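Hemolysin (Enterococcus faecalis, PDB 2R2Z) is a membrane protein of the UPF0053 family that may bind flavin adenine dinucleotide, represented here by its transporter-associated (CorC/HlyC) domain. Local coordinates at residues Asp27-Asn30 and Glu34-Leu37; Leu37-Val42 and Ala46-Thr51; Ile50-Thr55 and Pro63-Gly68; Ala74-Met77 and Leu83-Arg86. One frame throughout, in Å; residues are numbered along the deposited sequence. Where two conformers were deposited one is given.

Contact 1. Residues Asp27-Asn30 and Glu34-Leu37; sequences DEFN and ETDL
Asn-30 grips the loop 34-37 with both ends of its side-chain amide. Asn-30 OD1 accepts the hydroxyl of Thr-35, with OG1 2.7 Å away and on a lone pair in the carbonyl plane. Asn-30 OD1 also takes the backbone N of Leu-37 at 3.0 Å, a donor tilted 30° from that plane. On the other branch, ND2 of Asn-30 donates to the carbonyl O of Leu-37 at 2.8 Å. This bond is nearly straight, at 166°, and lies in the amide plane. Three bonds therefore fix the rotation of the amide. The Asn-30 side chain leaves the helix with CG beside its own N (chi1 -74°), which points the amide along the loop.

Backbone bonds are weaker. The carbonyl O of Asn-30 receives weak bonds from the N atoms of Glu-34 and Thr-35. One water joins Asp-27 OD1 to the O of Leu-37. A second donates to Thr-35 O and, more weakly, to Asn-30 O.

The apolar part lies on the buried side. CE2 of Phe-29 meets CD1 of Leu-37 at 3.6 Å and OG1 of Thr-35 at 3.3 Å. Met-45 of the next helix touches both Phe-29 and Leu-37.

This is the C-terminal end of helix 26-33, with positive phi at Glu-34 where the chain exits and an asparagine side chain bonding the backbone of the loop that follows.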
loop_
_atom_site.group_PDB
_atom_site.type_symbol
_atom_site.label_atom_id
_atom_site.label_comp_id
_atom_site.label_asym_id
_atom_site.label_seq_id
_atom_site.Cartn_x
_atom_site.Cartn_y
_atom_site.Cartn_z
ATOM N N ASP A 27 -7.436 -3.790 -7.493
ATOM C CA ASP A 27 -7.855 -3.478 -8.857
ATOM C C ASP A 27 -8.058 -1.967 -9.079
ATOM O O ASP A 27 -7.737 -1.438 -10.144
ATOM C CB ASP A 27 -9.129 -4.264 -9.204
ATOM C CG ASP A 27 -8.900 -5.774 -9.265
ATOM O OD1 ASP A 27 -7.744 -6.214 -9.458
ATOM O OD2 ASP A 27 -9.898 -6.545 -9.156
ATOM N N GLU A 28 -8.591 -1.279 -8.073
ATOM C CA GLU A 28 -8.762 0.183 -8.103
ATOM C C GLU A 28 -7.400 0.884 -8.160
ATOM O O GLU A 28 -7.201 1.812 -8.941
ATOM C CB GLU A 28 -9.529 0.660 -6.851
ATOM C CG GLU A 28 -11.040 0.348 -6.846
ATOM C CD GLU A 28 -11.755 0.615 -5.501
ATOM O OE1 GLU A 28 -11.138 0.588 -4.392
ATOM O OE2 GLU A 28 -12.995 0.820 -5.567
ATOM N N PHE A 29 -6.473 0.427 -7.326
ATOM C CA PHE A 29 -5.119 0.963 -7.317
ATOM C C PHE A 29 -4.486 0.841 -8.712
ATOM O O PHE A 29 -3.922 1.800 -9.230
ATOM C CB PHE A 29 -4.288 0.208 -6.263
ATOM C CG PHE A 29 -2.864 0.677 -6.143
ATOM C CD1 PHE A 29 -2.503 1.618 -5.180
ATOM C CD2 PHE A 29 -1.881 0.156 -6.972
ATOM C CE1 PHE A 29 -1.183 2.041 -5.064
ATOM C CE2 PHE A 29 -0.571 0.573 -6.869
ATOM C CZ PHE A 29 -0.216 1.521 -5.912
ATOM N N ASN A 30 -4.591 -0.336 -9.333
ATOM C CA ASN A 30 -4.010 -0.513 -10.658
ATOM C C ASN A 30 -4.637 0.401 -11.702
ATOM O O ASN A 30 -3.945 0.936 -12.558
ATOM C CB ASN A 30 -4.156 -1.954 -11.142
ATOM C CG ASN A 30 -3.225 -2.921 -10.448
ATOM O OD1 ASN A 30 -2.175 -2.560 -9.906
ATOM N ND2 ASN A 30 -3.590 -4.190 -10.502
ATOM N N GLU A 34 -1.985 2.947 -12.969
ATOM C CA GLU A 34 -1.410 2.280 -14.143
ATOM C C GLU A 34 -0.362 1.238 -13.760
ATOM O O GLU A 34 0.706 1.154 -14.386
ATOM C CB GLU A 34 -0.810 3.308 -15.118
ATOM C CG GLU A 34 -1.792 3.803 -16.145
ATOM C CD GLU A 34 -2.140 2.720 -17.157
ATOM O OE1 GLU A 34 -3.189 2.062 -16.998
ATOM O OE2 GLU A 34 -1.363 2.520 -18.109
ATOM N N THR A 35 -0.659 0.459 -12.742
ATOM C CA THR A 35 0.264 -0.538 -12.234
ATOM C C THR A 35 -0.278 -1.938 -12.494
ATOM O O THR A 35 -1.410 -2.107 -12.979
ATOM C CB THR A 35 0.520 -0.313 -10.724
ATOM O OG1 THR A 35 -0.736 -0.255 -10.039
ATOM C CG2 THR A 35 1.281 0.999 -10.486
ATOM N N ASP A 36 0.532 -2.926 -12.124
ATOM C CA ASP A 36 0.292 -4.329 -12.461
ATOM C C ASP A 36 0.370 -5.233 -11.238
ATOM O O ASP A 36 0.838 -6.376 -11.327
ATOM C CB ASP A 36 1.293 -4.795 -13.520
ATOM C CG ASP A 36 1.081 -4.116 -14.845
ATOM O OD1 ASP A 36 -0.005 -4.270 -15.441
ATOM O OD2 ASP A 36 2.021 -3.440 -15.294
ATOM N N LEU A 37 -0.106 -4.746 -10.098
ATOM C CA LEU A 37 -0.136 -5.585 -8.909
ATOM C C LEU A 37 -1.187 -6.666 -9.022
ATOM O O LEU A 37 -2.296 -6.412 -9.505
ATOM C CB LEU A 37 -0.417 -4.730 -7.665
ATOM C CG LEU A 37 0.497 -3.532 -7.426
ATOM C CD1 LEU A 37 0.164 -2.882 -6.072
ATOM C CD2 LEU A 37 1.977 -3.925 -7.484
HETATM O O HOH W 1 -5.063 -7.339 -9.393
HETATM O O HOH W 2 -2.887 -1.032 -15.038
#

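Contact 2. Residues Leu37-Val42 and Ala46-Thr51; sequences LHMSDV and AGYLIT
The ring of Tyr-48 is held between two side chains of the loop 37-42. CE of Met-39, a selenomethionine, lies over one face, 4.0 Å from the centroid of the Tyr-48 ring and offset toward the rim. This is a CH-pi contact. The opposite face meets CD1 of Leu-37, while CD2 of Leu-37 reaches the hydroxyl, 3.6 Å from Tyr-48 OH. The carbonyl O of His-38 sits at the ring edge.

The selenium approaches the ring obliquely, and Met-39 meets Thr-51 tip to tip, with Met-39 SE 3.6 Å from Thr-51 CB. The Met-39 chain runs out straight and then bends at its last torsion (chi3 -72°), which turns CE over the tyrosine. Val-42 CG1 lies against the helix backbone, 3.5 Å from Gly-47 C and close to Tyr-48 N as well.

Further out, Thr-51 OG1 donates to the O of Gly-47 at 2.7 Å. That oxygen also takes Thr-51 N, from the other face of its plane. A type II turn from Met-39 to Val-42 brings the loop back to the helix. Beyond the ring lie Phe-65 and Val-67 of strand 64-67. The Met-39 and Tyr-48 pair is a Met-aromatic contact, within a loop that packs on helix 45-53.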
loop_
_atom_site.group_PDB
_atom_site.type_symbol
_atom_site.label_atom_id
_atom_site.label_comp_id
_atom_site.label_asym_id
_atom_site.label_seq_id
_atom_site.Cartn_x
_atom_site.Cartn_y
_atom_site.Cartn_z
ATOM N N LEU A 37 -0.106 -4.746 -10.098
ATOM C CA LEU A 37 -0.136 -5.585 -8.909
ATOM C C LEU A 37 -1.187 -6.666 -9.022
ATOM O O LEU A 37 -2.296 -6.412 -9.505
ATOM C CB LEU A 37 -0.417 -4.730 -7.665
ATOM C CG LEU A 37 0.497 -3.532 -7.426
ATOM C CD1 LEU A 37 0.164 -2.882 -6.072
ATOM C CD2 LEU A 37 1.977 -3.925 -7.484
ATOM N N HIS A 38 -0.858 -7.868 -8.569
ATOM C CA HIS A 38 -1.824 -8.963 -8.539
ATOM C C HIS A 38 -1.510 -9.847 -7.358
ATOM O O HIS A 38 -0.331 -10.098 -7.081
ATOM C CB HIS A 38 -1.729 -9.841 -9.789
ATOM C CG HIS A 38 -2.013 -9.131 -11.077
ATOM N ND1 HIS A 38 -3.278 -8.713 -11.445
ATOM C CD2 HIS A 38 -1.193 -8.782 -12.095
ATOM C CE1 HIS A 38 -3.219 -8.135 -12.632
ATOM N NE2 HIS A 38 -1.971 -8.191 -13.065
HETATM N N MSE A 39 -2.550 -10.350 -6.701
HETATM C CA MSE A 39 -2.407 -11.286 -5.595
HETATM C C MSE A 39 -3.716 -12.061 -5.439
HETATM O O MSE A 39 -4.777 -11.460 -5.251
HETATM C CB MSE A 39 -2.062 -10.547 -4.296
HETATM C CG MSE A 39 -1.849 -11.461 -3.093
HETATM SE SE MSE A 39 -1.297 -10.432 -1.542
HETATM C CE MSE A 39 0.540 -9.989 -2.089
ATOM N N SER A 40 -3.657 -13.390 -5.495
ATOM C CA SER A 40 -4.876 -14.186 -5.363
ATOM C C SER A 40 -5.414 -14.184 -3.940
ATOM O O SER A 40 -4.657 -14.137 -2.972
ATOM C CB SER A 40 -4.652 -15.614 -5.852
ATOM O OG SER A 40 -4.429 -15.608 -7.245
ATOM N N ASP A 41 -6.744 -14.224 -3.838
ATOM C CA ASP A 41 -7.454 -14.348 -2.563
ATOM C C ASP A 41 -7.282 -13.159 -1.617
ATOM O O ASP A 41 -7.573 -13.268 -0.424
ATOM C CB ASP A 41 -7.060 -15.652 -1.851
ATOM C CG ASP A 41 -7.467 -16.907 -2.622
ATOM O OD1 ASP A 41 -8.406 -16.857 -3.449
ATOM O OD2 ASP A 41 -6.829 -17.955 -2.393
ATOM N N VAL A 42 -6.804 -12.037 -2.155
ATOM C CA VAL A 42 -6.617 -10.805 -1.395
ATOM C C VAL A 42 -7.149 -9.707 -2.286
ATOM O O VAL A 42 -6.818 -9.655 -3.471
ATOM C CB VAL A 42 -5.127 -10.562 -1.087
ATOM C CG1 VAL A 42 -4.940 -9.239 -0.399
ATOM C CG2 VAL A 42 -4.562 -11.707 -0.226
ATOM N N ALA A 46 -4.404 -2.977 1.896
ATOM C CA ALA A 46 -3.974 -3.401 3.237
ATOM C C ALA A 46 -3.594 -4.886 3.255
ATOM O O ALA A 46 -2.548 -5.278 3.782
ATOM C CB ALA A 46 -5.057 -3.144 4.279
ATOM N N GLY A 47 -4.461 -5.724 2.691
ATOM C CA GLY A 47 -4.203 -7.155 2.633
ATOM C C GLY A 47 -2.970 -7.429 1.799
ATOM O O GLY A 47 -2.160 -8.292 2.138
ATOM N N TYR A 48 -2.812 -6.698 0.697
ATOM C CA TYR A 48 -1.662 -6.868 -0.180
ATOM C C TYR A 48 -0.357 -6.641 0.587
ATOM O O TYR A 48 0.546 -7.488 0.575
ATOM C CB TYR A 48 -1.777 -5.898 -1.362
ATOM C CG TYR A 48 -0.649 -6.043 -2.361
ATOM C CD1 TYR A 48 -0.780 -6.885 -3.470
ATOM C CD2 TYR A 48 0.552 -5.364 -2.179
ATOM C CE1 TYR A 48 0.273 -7.031 -4.367
ATOM C CE2 TYR A 48 1.610 -5.520 -3.062
ATOM C CZ TYR A 48 1.466 -6.342 -4.155
ATOM O OH TYR A 48 2.531 -6.444 -5.012
ATOM N N LEU A 49 -0.242 -5.498 1.241
ATOM C CA LEU A 49 1.023 -5.161 1.875
ATOM C C LEU A 49 1.313 -6.054 3.074
ATOM O O LEU A 49 2.445 -6.490 3.252
ATOM C CB LEU A 49 1.104 -3.674 2.224
ATOM C CG LEU A 49 2.433 -3.228 2.855
ATOM C CD1 LEU A 49 3.652 -3.579 1.975
ATOM C CD2 LEU A 49 2.440 -1.735 3.139
ATOM N N ILE A 50 0.299 -6.320 3.892
ATOM C CA ILE A 50 0.479 -7.212 5.032
ATOM C C ILE A 50 0.985 -8.582 4.568
ATOM O O ILE A 50 1.958 -9.109 5.111
ATOM C CB ILE A 50 -0.825 -7.331 5.869
ATOM C CG1 ILE A 50 -1.110 -6.028 6.642
ATOM C CG2 ILE A 50 -0.782 -8.569 6.799
ATOM C CD1 ILE A 50 0.004 -5.548 7.588
ATOM N N THR A 51 0.349 -9.129 3.534
ATOM C CA THR A 51 0.731 -10.434 2.998
ATOM C C THR A 51 2.163 -10.381 2.471
ATOM O O THR A 51 2.958 -11.268 2.755
ATOM C CB THR A 51 -0.209 -10.872 1.878
ATOM O OG1 THR A 51 -1.546 -10.944 2.393
ATOM C CG2 THR A 51 0.198 -12.257 1.338
#

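Contact 3. Residues Ile50-Thr55 and Pro63-Gly68; sequences ITALGT and PSFEVG
The last turn of helix 45-53 passes strand 64-67 with Leu-53 and Phe-65 nearest, their CA atoms 6.4 Å apart, and no hydrogen bond joins the two segments. Ala-52 makes the ring contact. Its CB stands over the centre of the Phe-65 ring, 3.6 Å from the centroid and only 7° off the ring normal. This is a well-centred CH-pi contact, and all six ring carbons lie at similar distances from the methyl. The ring is placed there by a first torsion of 178°, which sends CG away from the strand N.

Leu-53 packs with its two methyls on the start of the strand. Leu-53 CD1 meets CG of Pro-63 at 3.8 Å, the two side chains crossing at about a right angle. Leu-53 CD2 lies 3.6 Å from the backbone O of Ser-64 and also touches CB of Phe-65. The helix then ends: Gly-54 turns off with positive phi, and its N still bonds to the O of Ile-50.

Strand 64-67 is an outermost strand of the sheet within this chain. It pairs with strand 70-78, where Phe-65 bonds through its backbone to Leu-72. Helix 45-53 packs on this strand through Tyr-48 and Leu-49 as well, both of which touch Phe-65.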
loop_
_atom_site.group_PDB
_atom_site.type_symbol
_atom_site.label_atom_id
_atom_site.label_comp_id
_atom_site.label_asym_id
_atom_site.label_seq_id
_atom_site.Cartn_x
_atom_site.Cartn_y
_atom_site.Cartn_z
ATOM N N ILE A 50 0.299 -6.320 3.892
ATOM C CA ILE A 50 0.479 -7.212 5.032
ATOM C C ILE A 50 0.985 -8.582 4.568
ATOM O O ILE A 50 1.958 -9.109 5.111
ATOM C CB ILE A 50 -0.825 -7.331 5.869
ATOM C CG1 ILE A 50 -1.110 -6.028 6.642
ATOM C CG2 ILE A 50 -0.782 -8.569 6.799
ATOM C CD1 ILE A 50 0.004 -5.548 7.588
ATOM N N THR A 51 0.349 -9.129 3.534
ATOM C CA THR A 51 0.731 -10.434 2.998
ATOM C C THR A 51 2.163 -10.381 2.471
ATOM O O THR A 51 2.958 -11.268 2.755
ATOM C CB THR A 51 -0.209 -10.872 1.878
ATOM O OG1 THR A 51 -1.546 -10.944 2.393
ATOM C CG2 THR A 51 0.198 -12.257 1.338
ATOM N N ALA A 52 2.498 -9.339 1.712
ATOM C CA ALA A 52 3.827 -9.231 1.119
ATOM C C ALA A 52 4.912 -9.086 2.182
ATOM O O ALA A 52 5.995 -9.664 2.045
ATOM C CB ALA A 52 3.875 -8.081 0.153
ATOM N N LEU A 53 4.642 -8.318 3.234
ATOM C CA LEU A 53 5.605 -8.140 4.331
ATOM C C LEU A 53 5.815 -9.437 5.099
ATOM O O LEU A 53 6.925 -9.723 5.559
ATOM C CB LEU A 53 5.138 -7.056 5.304
ATOM C CG LEU A 53 5.167 -5.620 4.788
ATOM C CD1 LEU A 53 4.449 -4.740 5.801
ATOM C CD2 LEU A 53 6.590 -5.133 4.522
ATOM N N GLY A 54 4.739 -10.197 5.259
ATOM C CA GLY A 54 4.770 -11.474 5.964
ATOM C C GLY A 54 4.614 -11.371 7.471
ATOM O O GLY A 54 4.529 -12.393 8.154
ATOM N N THR A 55 4.579 -10.141 7.985
ATOM C CA THR A 55 4.467 -9.883 9.424
ATOM C C THR A 55 3.695 -8.584 9.593
ATOM O O THR A 55 3.863 -7.659 8.807
ATOM C CB THR A 55 5.853 -9.727 10.088
ATOM O OG1 THR A 55 6.581 -10.954 9.985
ATOM C CG2 THR A 55 5.726 -9.388 11.575
ATOM N N PRO A 63 7.698 -0.563 7.993
ATOM C CA PRO A 63 8.440 -1.343 7.017
ATOM C C PRO A 63 7.902 -1.111 5.614
ATOM O O PRO A 63 6.771 -0.642 5.436
ATOM C CB PRO A 63 8.177 -2.776 7.456
ATOM C CG PRO A 63 6.821 -2.721 8.063
ATOM C CD PRO A 63 6.814 -1.409 8.816
ATOM N N SER A 64 8.707 -1.493 4.629
ATOM C CA SER A 64 8.323 -1.324 3.243
ATOM C C SER A 64 8.514 -2.596 2.435
ATOM O O SER A 64 9.254 -3.519 2.816
ATOM C CB SER A 64 9.115 -0.190 2.608
ATOM O OG SER A 64 10.492 -0.496 2.611
ATOM N N PHE A 65 7.807 -2.646 1.315
ATOM C CA PHE A 65 7.898 -3.716 0.335
ATOM C C PHE A 65 8.047 -3.050 -1.023
ATOM O O PHE A 65 7.259 -2.168 -1.384
ATOM C CB PHE A 65 6.636 -4.575 0.362
ATOM C CG PHE A 65 6.641 -5.671 -0.656
ATOM C CD1 PHE A 65 7.487 -6.776 -0.512
ATOM C CD2 PHE A 65 5.802 -5.611 -1.756
ATOM C CE1 PHE A 65 7.500 -7.803 -1.456
ATOM C CE2 PHE A 65 5.798 -6.628 -2.700
ATOM C CZ PHE A 65 6.652 -7.723 -2.546
ATOM N N GLU A 66 9.050 -3.485 -1.772
ATOM C CA GLU A 66 9.274 -2.949 -3.105
ATOM C C GLU A 66 8.851 -3.978 -4.143
ATOM O O GLU A 66 9.067 -5.182 -3.962
ATOM C CB GLU A 66 10.738 -2.546 -3.269
ATOM C CG GLU A 66 11.187 -1.598 -2.147
ATOM C CD GLU A 66 12.561 -0.998 -2.355
ATOM O OE1 GLU A 66 12.848 -0.517 -3.477
ATOM O OE2 GLU A 66 13.348 -0.994 -1.381
ATOM N N VAL A 67 8.241 -3.505 -5.226
ATOM C CA VAL A 67 7.794 -4.369 -6.305
ATOM C C VAL A 67 7.798 -3.518 -7.573
ATOM O O VAL A 67 7.185 -2.459 -7.610
ATOM C CB VAL A 67 6.413 -5.028 -5.978
ATOM C CG1 VAL A 67 5.337 -4.003 -5.609
ATOM C CG2 VAL A 67 5.961 -5.904 -7.130
ATOM N N GLY A 68 8.526 -3.951 -8.600
ATOM C CA GLY A 68 8.639 -3.153 -9.817
ATOM C C GLY A 68 9.195 -1.785 -9.489
ATOM O O GLY A 68 10.189 -1.659 -8.788
#

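Contact 4. Residues Ala74-Met77 and Leu83-Arg86; sequences AEEM and LVLR
Glu-75 and Arg-86 meet across the hairpin in a two-pronged salt bridge. NE of Arg-86 donates to OE1 of Glu-75 at 2.9 Å, almost straight at 177°. NH2 of Arg-86 donates to OE2 of Glu-75, also at 2.9 Å. Both acceptors lie close to the guanidinium plane, but the donors come from above the carboxylate plane. The two flat groups are thus turned 75° apart instead of lying coplanar. A bend in the Glu-75 chain (chi2 60°) brings the carboxylate over to the arginine.

Each charge has a second partner. NH1 of Arg-86 forms a salt bridge with OE2 of Glu-17, a residue seen to bind zinc, and OE2 of Glu-75 forms one with Lys-62. Glu-75 therefore probably helps to position Arg-86 beside that site.

The backbone beneath is an antiparallel hairpin with two classic beta bulges. Val-84 O takes the N atoms of both Glu-75 and Glu-76, at 3.0 Å for Glu-75 N. Glu-76 O takes the N atoms of both Leu-83 and Val-84, at 2.9 Å for Leu-83 N. The first bulge lets Glu-75 point toward the other strand.

Glu-76 and Val-84 share one face of the sheet. Glu-76 extends fully and crosses Leu-83 and Val-84 obliquely. Glu-76 OE2 lies 3.8 Å from CD1 of Leu-83, and Glu-76 OE1 lies 3.7 Å from CG2 of Val-84. Ala-74 and Leu-85 point to the opposite face, where Leu-82 touches Ala-74.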
loop_
_atom_site.group_PDB
_atom_site.type_symbol
_atom_site.label_atom_id
_atom_site.label_comp_id
_atom_site.label_asym_id
_atom_site.label_seq_id
_atom_site.Cartn_x
_atom_site.Cartn_y
_atom_site.Cartn_z
ATOM N N ALA A 74 4.137 0.761 5.187
ATOM C CA ALA A 74 3.039 0.743 6.136
ATOM C C ALA A 74 3.114 2.036 6.932
ATOM O O ALA A 74 3.897 2.133 7.894
ATOM C CB ALA A 74 3.179 -0.475 7.062
ATOM N N GLU A 75 2.298 3.018 6.564
ATOM C CA GLU A 75 2.413 4.350 7.136
ATOM C C GLU A 75 1.692 4.506 8.462
ATOM O O GLU A 75 2.180 5.194 9.352
ATOM C CB GLU A 75 1.919 5.388 6.136
ATOM C CG GLU A 75 2.336 6.787 6.506
ATOM C CD GLU A 75 3.862 6.960 6.580
ATOM O OE1 GLU A 75 4.646 6.262 5.880
ATOM O OE2 GLU A 75 4.293 7.800 7.355
ATOM N N GLU A 76 0.511 3.897 8.574
ATOM C CA GLU A 76 -0.301 4.019 9.783
ATOM C C GLU A 76 -1.012 2.729 10.075
ATOM O O GLU A 76 -1.816 2.255 9.257
ATOM C CB GLU A 76 -1.328 5.150 9.654
ATOM C CG GLU A 76 -2.052 5.408 10.958
ATOM C CD GLU A 76 -3.043 6.553 10.909
ATOM O OE1 GLU A 76 -3.276 7.125 9.822
ATOM O OE2 GLU A 76 -3.603 6.879 11.984
HETATM N N MSE A 77 -0.745 2.205 11.271
HETATM C CA MSE A 77 -1.451 1.041 11.826
HETATM C C MSE A 77 -2.459 1.506 12.856
HETATM O O MSE A 77 -2.202 2.461 13.598
HETATM C CB MSE A 77 -0.485 0.100 12.548
HETATM C CG MSE A 77 0.666 -0.398 11.703
HETATM SE SE MSE A 77 0.103 -1.465 10.190
HETATM C CE MSE A 77 -0.781 -2.912 11.181
ATOM N N LEU A 83 -4.046 0.844 8.170
ATOM C CA LEU A 83 -4.967 1.927 7.828
ATOM C C LEU A 83 -4.553 2.670 6.548
ATOM O O LEU A 83 -5.389 2.976 5.747
ATOM C CB LEU A 83 -5.075 2.948 8.967
ATOM C CG LEU A 83 -6.008 2.788 10.162
ATOM C CD1 LEU A 83 -6.036 4.096 10.945
ATOM C CD2 LEU A 83 -7.419 2.408 9.748
ATOM N N VAL A 84 -3.272 3.043 6.503
ATOM C CA VAL A 84 -2.789 3.900 5.416
ATOM C C VAL A 84 -1.440 3.396 4.948
ATOM O O VAL A 84 -0.552 3.109 5.770
ATOM C CB VAL A 84 -2.673 5.395 5.878
ATOM C CG1 VAL A 84 -2.244 6.275 4.721
ATOM C CG2 VAL A 84 -4.015 5.904 6.429
ATOM N N LEU A 85 -1.295 3.316 3.627
ATOM C CA LEU A 85 -0.017 2.990 2.987
ATOM C C LEU A 85 0.583 4.254 2.415
ATOM O O LEU A 85 -0.143 5.108 1.928
ATOM C CB LEU A 85 -0.244 2.014 1.808
ATOM C CG LEU A 85 -0.641 0.572 2.106
ATOM C CD1 LEU A 85 -2.120 0.482 2.508
ATOM C CD2 LEU A 85 -0.403 -0.295 0.884
ATOM N N ARG A 86 1.901 4.355 2.427
ATOM C CA ARG A 86 2.581 5.342 1.614
ATOM C C ARG A 86 3.102 4.640 0.372
ATOM O O ARG A 86 3.592 3.517 0.453
ATOM C CB ARG A 86 3.721 5.978 2.400
ATOM C CG ARG A 86 4.475 7.082 1.642
ATOM C CD ARG A 86 5.718 7.531 2.417
ATOM N NE ARG A 86 5.429 8.075 3.754
ATOM C CZ ARG A 86 5.499 9.358 4.092
ATOM N NH1 ARG A 86 5.786 10.295 3.203
ATOM N NH2 ARG A 86 5.265 9.700 5.340
#

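Contacts 1 and 2 share Leu-37, which packs on Phe-29 in one and Tyr-48 in the other. Contacts 2 and 3 both use helix 45-53, and their centres are about 9 Å apart. Leu-49 CD1 lies 3.5 Å from Phe-65 CB between them. Leu-49 also reaches contact 4, with Leu-49 CD2 3.9 Å from Leu-85 CD2. Contacts 3 and 4 meet in the sheet, where Pro-63 O and Ala-74 N lie 3.0 Å apart, a probable hydrogen bond. Of the contacts, 4 comes closest to a bound zinc ion: the Arg-86 side chain is about 5 Å from one. In contact 3 the side chain of Pro-63 is about 7 Å from a bound zinc ion.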